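PDB 6OYC: glycosylation Associate Protein 2, which probably acts with its partner Gap proteins in the glycosylation and accessory Sec secretion of a serine-rich streptococcal surface protein. Local coordinates for residues Q121-L135 against L257-L271. Numbering follows the deposited sequence.
With GOL (glycerol), chain N.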
loop_
_atom_site.group_PDB
_atom_site.type_symbol
_atom_site.label_atom_id
_atom_site.label_comp_id
_atom_site.label_asym_id
_atom_site.label_seq_id
_atom_site.Cartn_x
_atom_site.Cartn_y
_atom_site.Cartn_z
ATOM N N GLN B 121 -18.651 -6.694 -5.905
ATOM C CA GLN B 121 -17.421 -6.447 -5.150
ATOM C C GLN B 121 -16.925 -7.713 -4.454
ATOM O O GLN B 121 -15.723 -7.996 -4.439
ATOM C CB GLN B 121 -17.644 -5.345 -4.117
ATOM C CG GLN B 121 -17.881 -3.964 -4.701
ATOM C CD GLN B 121 -18.287 -2.951 -3.622
ATOM O OE1 GLN B 121 -19.200 -3.194 -2.836
ATOM N NE2 GLN B 121 -17.599 -1.827 -3.580
ATOM N N PHE B 122 -17.833 -8.464 -3.831
ATOM C CA PHE B 122 -17.464 -9.781 -3.316
ATOM C C PHE B 122 -16.835 -10.622 -4.427
ATOM O O PHE B 122 -15.712 -11.141 -4.290
ATOM C CB PHE B 122 -18.704 -10.493 -2.747
ATOM C CG PHE B 122 -19.150 -9.995 -1.393
ATOM C CD1 PHE B 122 -18.425 -9.021 -0.705
ATOM C CD2 PHE B 122 -20.294 -10.526 -0.794
ATOM C CE1 PHE B 122 -18.848 -8.580 0.568
ATOM C CE2 PHE B 122 -20.728 -10.090 0.465
ATOM C CZ PHE B 122 -20.010 -9.115 1.140
ATOM N N TYR B 123 -17.546 -10.737 -5.554
ATOM C CA TYR B 123 -17.127 -11.627 -6.634
ATOM C C TYR B 123 -15.708 -11.317 -7.111
ATOM O O TYR B 123 -14.931 -12.228 -7.406
ATOM C CB TYR B 123 -18.105 -11.520 -7.803
ATOM C CG TYR B 123 -17.993 -12.661 -8.789
ATOM C CD1 TYR B 123 -18.012 -13.977 -8.347
ATOM C CD2 TYR B 123 -17.875 -12.430 -10.156
ATOM C CE1 TYR B 123 -17.922 -15.028 -9.219
ATOM C CE2 TYR B 123 -17.783 -13.494 -11.052
ATOM C CZ TYR B 123 -17.804 -14.790 -10.564
ATOM O OH TYR B 123 -17.709 -15.862 -11.404
ATOM N N LYS B 124 -15.339 -10.044 -7.184
ATOM C CA LYS B 124 -14.068 -9.715 -7.815
ATOM C C LYS B 124 -13.092 -9.018 -6.884
ATOM O O LYS B 124 -11.998 -8.651 -7.330
ATOM C CB LYS B 124 -14.315 -8.881 -9.080
ATOM C CG LYS B 124 -14.999 -9.724 -10.189
ATOM C CD LYS B 124 -14.715 -9.198 -11.592
ATOM C CE LYS B 124 -15.400 -10.067 -12.659
ATOM N NZ LYS B 124 -15.230 -9.506 -14.056
ATOM N N GLY B 125 -13.429 -8.876 -5.593
ATOM C CA GLY B 125 -12.612 -8.082 -4.695
ATOM C C GLY B 125 -12.097 -8.790 -3.459
ATOM O O GLY B 125 -11.452 -8.151 -2.626
ATOM N N LEU B 126 -12.347 -10.097 -3.327
ATOM C CA LEU B 126 -12.024 -10.835 -2.107
ATOM C C LEU B 126 -10.871 -11.813 -2.311
ATOM O O LEU B 126 -10.682 -12.728 -1.508
ATOM C CB LEU B 126 -13.268 -11.560 -1.584
ATOM C CG LEU B 126 -14.406 -10.678 -1.022
ATOM C CD1 LEU B 126 -15.669 -11.464 -0.622
ATOM C CD2 LEU B 126 -13.900 -9.865 0.165
ATOM N N PHE B 127 -10.099 -11.643 -3.378
ATOM C CA PHE B 127 -8.979 -12.536 -3.638
ATOM C C PHE B 127 -7.891 -12.358 -2.579
ATOM O O PHE B 127 -7.760 -11.299 -1.951
ATOM C CB PHE B 127 -8.399 -12.290 -5.050
ATOM C CG PHE B 127 -7.964 -10.848 -5.298
ATOM C CD1 PHE B 127 -8.871 -9.902 -5.773
ATOM C CD2 PHE B 127 -6.655 -10.439 -5.032
ATOM C CE1 PHE B 127 -8.481 -8.577 -5.992
ATOM C CE2 PHE B 127 -6.254 -9.110 -5.233
ATOM C CZ PHE B 127 -7.174 -8.179 -5.715
ATOM N N ILE B 128 -7.100 -13.400 -2.400
ATOM C CA ILE B 128 -5.944 -13.351 -1.515
ATOM C C ILE B 128 -4.736 -12.864 -2.308
ATOM O O ILE B 128 -4.576 -13.159 -3.492
ATOM C CB ILE B 128 -5.692 -14.735 -0.883
ATOM C CG1 ILE B 128 -5.638 -15.780 -1.994
ATOM C CG2 ILE B 128 -6.799 -15.081 0.105
ATOM C CD1 ILE B 128 -5.200 -17.139 -1.550
ATOM N N GLY B 129 -3.859 -12.126 -1.649
ATOM C CA GLY B 129 -2.676 -11.605 -2.301
ATOM C C GLY B 129 -2.831 -10.143 -2.692
ATOM O O GLY B 129 -3.901 -9.533 -2.582
ATOM N N GLN B 130 -1.720 -9.577 -3.140
ATOM C CA GLN B 130 -1.674 -8.210 -3.633
ATOM C C GLN B 130 -0.733 -8.186 -4.826
ATOM O O GLN B 130 0.195 -8.995 -4.896
ATOM C CB GLN B 130 -1.173 -7.247 -2.547
ATOM C CG GLN B 130 0.076 -7.778 -1.841
ATOM C CD GLN B 130 0.645 -6.854 -0.763
ATOM O OE1 GLN B 130 0.378 -5.644 -0.739
ATOM N NE2 GLN B 130 1.449 -7.427 0.131
ATOM N N TYR B 131 -0.974 -7.263 -5.764
ATOM C CA TYR B 131 0.004 -7.042 -6.828
ATOM C C TYR B 131 -0.185 -5.681 -7.482
ATOM O O TYR B 131 -1.309 -5.206 -7.666
ATOM C CB TYR B 131 -0.039 -8.105 -7.934
ATOM C CG TYR B 131 1.183 -8.009 -8.846
ATOM C CD1 TYR B 131 2.465 -8.272 -8.356
ATOM C CD2 TYR B 131 1.064 -7.602 -10.172
ATOM C CE1 TYR B 131 3.588 -8.167 -9.166
ATOM C CE2 TYR B 131 2.189 -7.506 -11.004
ATOM C CZ TYR B 131 3.448 -7.790 -10.489
ATOM O OH TYR B 131 4.575 -7.687 -11.285
ATOM N N GLY B 132 0.936 -5.089 -7.865
ATOM C CA GLY B 132 0.939 -3.936 -8.741
ATOM C C GLY B 132 2.297 -3.812 -9.385
ATOM O O GLY B 132 3.282 -4.389 -8.912
ATOM N N GLU B 133 2.343 -3.065 -10.486
ATOM C CA GLU B 133 3.610 -2.731 -11.119
ATOM C C GLU B 133 3.391 -1.524 -12.017
ATOM O O GLU B 133 2.259 -1.092 -12.255
ATOM C CB GLU B 133 4.196 -3.923 -11.888
ATOM C CG GLU B 133 3.512 -4.244 -13.196
ATOM C CD GLU B 133 4.167 -5.430 -13.916
ATOM O OE1 GLU B 133 4.495 -6.432 -13.261
ATOM O OE2 GLU B 133 4.353 -5.369 -15.144
ATOM N N LYS B 134 4.498 -0.964 -12.481
ATOM C CA LYS B 134 4.505 0.283 -13.231
ATOM C C LYS B 134 4.929 0.040 -14.678
ATOM O O LYS B 134 5.829 -0.759 -14.946
ATOM C CB LYS B 134 5.450 1.311 -12.577
ATOM C CG LYS B 134 4.825 2.059 -11.396
ATOM C CD LYS B 134 5.857 2.618 -10.462
ATOM C CE LYS B 134 6.364 1.541 -9.490
ATOM N NZ LYS B 134 7.355 2.125 -8.553
ATOM N N LEU B 135 4.239 0.699 -15.607
ATOM C CA LEU B 135 4.731 0.897 -16.965
ATOM C C LEU B 135 5.443 2.242 -16.957
ATOM O O LEU B 135 4.798 3.295 -16.812
ATOM C CB LEU B 135 3.586 0.866 -17.975
ATOM C CG LEU B 135 3.038 -0.534 -18.278
ATOM C CD1 LEU B 135 2.083 -1.032 -17.171
ATOM C CD2 LEU B 135 2.325 -0.546 -19.596
ATOM N N LEU B 257 2.829 4.816 -15.200
ATOM C CA LEU B 257 1.468 4.300 -15.265
ATOM C C LEU B 257 1.412 3.056 -14.383
ATOM O O LEU B 257 2.063 2.049 -14.681
ATOM C CB LEU B 257 1.069 3.985 -16.711
ATOM C CG LEU B 257 -0.148 3.079 -16.899
ATOM C CD1 LEU B 257 -1.401 3.787 -16.384
ATOM C CD2 LEU B 257 -0.326 2.684 -18.373
ATOM N N HIS B 258 0.644 3.130 -13.294
ATOM C CA HIS B 258 0.487 2.023 -12.360
ATOM C C HIS B 258 -0.644 1.125 -12.808
ATOM O O HIS B 258 -1.708 1.609 -13.213
ATOM C CB HIS B 258 0.168 2.518 -10.948
ATOM C CG HIS B 258 1.194 3.437 -10.378
ATOM N ND1 HIS B 258 2.177 3.004 -9.517
ATOM C CD2 HIS B 258 1.377 4.771 -10.522
ATOM C CE1 HIS B 258 2.928 4.031 -9.160
ATOM N NE2 HIS B 258 2.460 5.115 -9.751
ATOM N N ARG B 259 -0.447 -0.183 -12.652
ATOM C CA ARG B 259 -1.538 -1.137 -12.809
ATOM C C ARG B 259 -1.544 -2.095 -11.627
ATOM O O ARG B 259 -0.489 -2.575 -11.208
ATOM C CB ARG B 259 -1.424 -1.896 -14.136
ATOM C CG ARG B 259 -0.209 -2.813 -14.260
ATOM C CD ARG B 259 -0.664 -4.228 -14.041
ATOM N NE ARG B 259 0.356 -5.188 -14.419
ATOM C CZ ARG B 259 0.311 -6.478 -14.108
ATOM N NH1 ARG B 259 -0.713 -6.964 -13.410
ATOM N NH2 ARG B 259 1.281 -7.282 -14.500
ATOM N N ARG B 260 -2.733 -2.366 -11.080
ATOM C CA ARG B 260 -2.870 -3.079 -9.812
ATOM C C ARG B 260 -4.020 -4.074 -9.869
ATOM O O ARG B 260 -5.031 -3.850 -10.550
ATOM C CB ARG B 260 -3.106 -2.098 -8.637
ATOM C CG ARG B 260 -1.920 -1.184 -8.367
ATOM C CD ARG B 260 -2.260 0.038 -7.496
ATOM N NE ARG B 260 -1.122 0.956 -7.458
ATOM C CZ ARG B 260 -1.234 2.276 -7.388
ATOM N NH1 ARG B 260 -2.436 2.834 -7.327
ATOM N NH2 ARG B 260 -0.146 3.033 -7.358
ATOM N N ASN B 261 -3.867 -5.180 -9.137
ATOM C CA ASN B 261 -5.022 -6.021 -8.830
ATOM C C ASN B 261 -5.930 -5.235 -7.885
ATOM O O ASN B 261 -5.514 -4.868 -6.780
ATOM C CB ASN B 261 -4.599 -7.339 -8.188
ATOM C CG ASN B 261 -3.759 -8.236 -9.112
ATOM O OD1 ASN B 261 -3.472 -7.902 -10.276
ATOM N ND2 ASN B 261 -3.348 -9.383 -8.578
ATOM N N GLY B 262 -7.155 -4.954 -8.329
ATOM C CA GLY B 262 -8.046 -4.067 -7.606
ATOM C C GLY B 262 -9.228 -4.777 -6.972
ATOM O O GLY B 262 -9.617 -5.877 -7.379
ATOM N N ARG B 263 -9.828 -4.138 -5.978
ATOM C CA ARG B 263 -10.922 -4.738 -5.231
ATOM C C ARG B 263 -12.217 -3.949 -5.366
ATOM O O ARG B 263 -13.185 -4.238 -4.655
ATOM C CB ARG B 263 -10.513 -4.887 -3.761
ATOM C CG ARG B 263 -9.258 -5.755 -3.601
ATOM C CD ARG B 263 -8.872 -5.932 -2.137
ATOM N NE ARG B 263 -7.646 -6.712 -2.006
ATOM C CZ ARG B 263 -7.600 -8.038 -1.897
ATOM N NH1 ARG B 263 -8.723 -8.767 -1.895
ATOM N NH2 ARG B 263 -6.420 -8.634 -1.797
ATOM N N GLY B 264 -12.258 -2.961 -6.260
ATOM C CA GLY B 264 -13.487 -2.248 -6.518
ATOM C C GLY B 264 -14.036 -1.475 -5.346
ATOM O O GLY B 264 -15.233 -1.181 -5.324
ATOM N N GLY B 265 -13.204 -1.147 -4.360
ATOM C CA GLY B 265 -13.675 -0.471 -3.155
ATOM C C GLY B 265 -13.432 -1.217 -1.854
ATOM O O GLY B 265 -13.535 -0.607 -0.786
ATOM N N LEU B 266 -13.097 -2.503 -1.882
ATOM C CA LEU B 266 -12.891 -3.293 -0.675
ATOM C C LEU B 266 -11.473 -3.208 -0.123
ATOM O O LEU B 266 -11.189 -3.836 0.907
ATOM C CB LEU B 266 -13.244 -4.757 -0.953
ATOM C CG LEU B 266 -14.713 -5.183 -0.910
ATOM C CD1 LEU B 266 -15.662 -4.123 -1.412
ATOM C CD2 LEU B 266 -14.909 -6.528 -1.631
ATOM N N GLY B 267 -10.574 -2.473 -0.776
ATOM C CA GLY B 267 -9.245 -2.243 -0.242
ATOM C C GLY B 267 -8.159 -2.067 -1.295
ATOM O O GLY B 267 -8.153 -2.742 -2.332
ATOM N N THR B 268 -7.218 -1.170 -1.022
ATOM C CA THR B 268 -6.063 -0.995 -1.887
ATOM C C THR B 268 -5.012 -2.049 -1.563
ATOM O O THR B 268 -4.566 -2.163 -0.413
ATOM C CB THR B 268 -5.478 0.410 -1.717
ATOM O OG1 THR B 268 -6.476 1.391 -2.051
ATOM C CG2 THR B 268 -4.263 0.589 -2.625
ATOM N N PHE B 269 -4.607 -2.805 -2.589
ATOM C CA PHE B 269 -3.670 -3.925 -2.465
ATOM C C PHE B 269 -4.301 -5.029 -1.631
ATOM O O PHE B 269 -4.746 -6.040 -2.181
ATOM C CB PHE B 269 -2.317 -3.500 -1.865
ATOM C CG PHE B 269 -1.516 -2.578 -2.745
ATOM C CD1 PHE B 269 -1.337 -2.859 -4.107
ATOM C CD2 PHE B 269 -0.920 -1.434 -2.216
ATOM C CE1 PHE B 269 -0.574 -2.010 -4.922
ATOM C CE2 PHE B 269 -0.165 -0.563 -3.036
ATOM C CZ PHE B 269 0.006 -0.857 -4.383
ATOM N N LEU B 270 -4.365 -4.848 -0.314
ATOM C CA LEU B 270 -5.013 -5.804 0.570
ATOM C C LEU B 270 -6.445 -5.373 0.858
ATOM O O LEU B 270 -6.815 -4.213 0.665
ATOM C CB LEU B 270 -4.237 -5.941 1.883
ATOM C CG LEU B 270 -2.787 -6.400 1.694
ATOM C CD1 LEU B 270 -1.974 -6.147 2.970
ATOM C CD2 LEU B 270 -2.749 -7.882 1.307
ATOM N N LEU B 271 -7.245 -6.335 1.314
ATOM C CA LEU B 271 -8.562 -6.051 1.860
ATOM C C LEU B 271 -8.437 -5.082 3.036
ATOM O O LEU B 271 -7.726 -5.355 4.013
ATOM C CB LEU B 271 -9.212 -7.364 2.297
ATOM C CG LEU B 271 -10.719 -7.403 2.552
ATOM C CD1 LEU B 271 -11.534 -7.154 1.284
ATOM C CD2 LEU B 271 -11.105 -8.724 3.186
HETATM C C1 GOL N . -18.774 -1.613 0.385
HETATM O O1 GOL N . -19.535 -1.782 -0.773
HETATM C C2 GOL N . -17.383 -1.160 -0.052
HETATM O O2 GOL N . -17.429 -0.026 -0.854
HETATM C C3 GOL N . -16.600 -0.961 1.289
HETATM O O3 GOL N . -15.899 0.239 1.170
HETATM O O HOH W 1 -3.765 -6.042 -5.093
HETATM O O HOH W 2 2.247 -4.777 -16.451
#
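Arg263 lays its guanidinium flat on the Phe127 ring, a cation-pi stack with CZ of Arg263 3.9 Å from the ring centroid. It sits just beyond an antiparallel ladder, where strand 132-135 pairs with the end of strand 251-262, and joins this beta sheet to the loop leaving helix 115-125. Packing is tight here. An extended chain (chi2 and chi3 near 180°) carries the flat cation to several carbonyls at its rim: NH1 donates to Gly125 O, NH1 and NH2 both grip Phe127 O, at 2.7 Å from NH1, and NE and NH2 share Phe269 O. Arginine suits the place because its N-H groups reach several loop carbonyls at once while its face covers an aromatic ring.

Next to it, Leu266, from the type I' turn Arg263-Leu266, sets its two methyls against Gln121 of the helix and Leu126 of the loop after it: CD1 lies 3.6 Å from Gln121 CB, and CD2 meets Leu126 CD2. Gly132 and Arg260 form an antiparallel non-hydrogen-bonded pair, CA atoms 4.0 Å apart; a CB on Gly132 would collide with Arg260 CG and crowd Phe269 CE1.

Looser is the partly exposed cluster of Glu133, Arg259 and Tyr131, which flanks the strand. The CE2 edge of the Tyr131 ring comes over one face of the Arg259 guanidinium, planes 63° apart, and Glu133 pairs with Arg259 by charge alone, while a water bridges Glu133 OE2 and Arg259 NE. The helix end of the contact is also partly open, and a glycerol, probably from crystallisation, binds Gln121 and Gly265. There Gln121 NE2 donates to Gly264 O at 3.0 Å, nearly straight at 171°, from above the carbonyl plane.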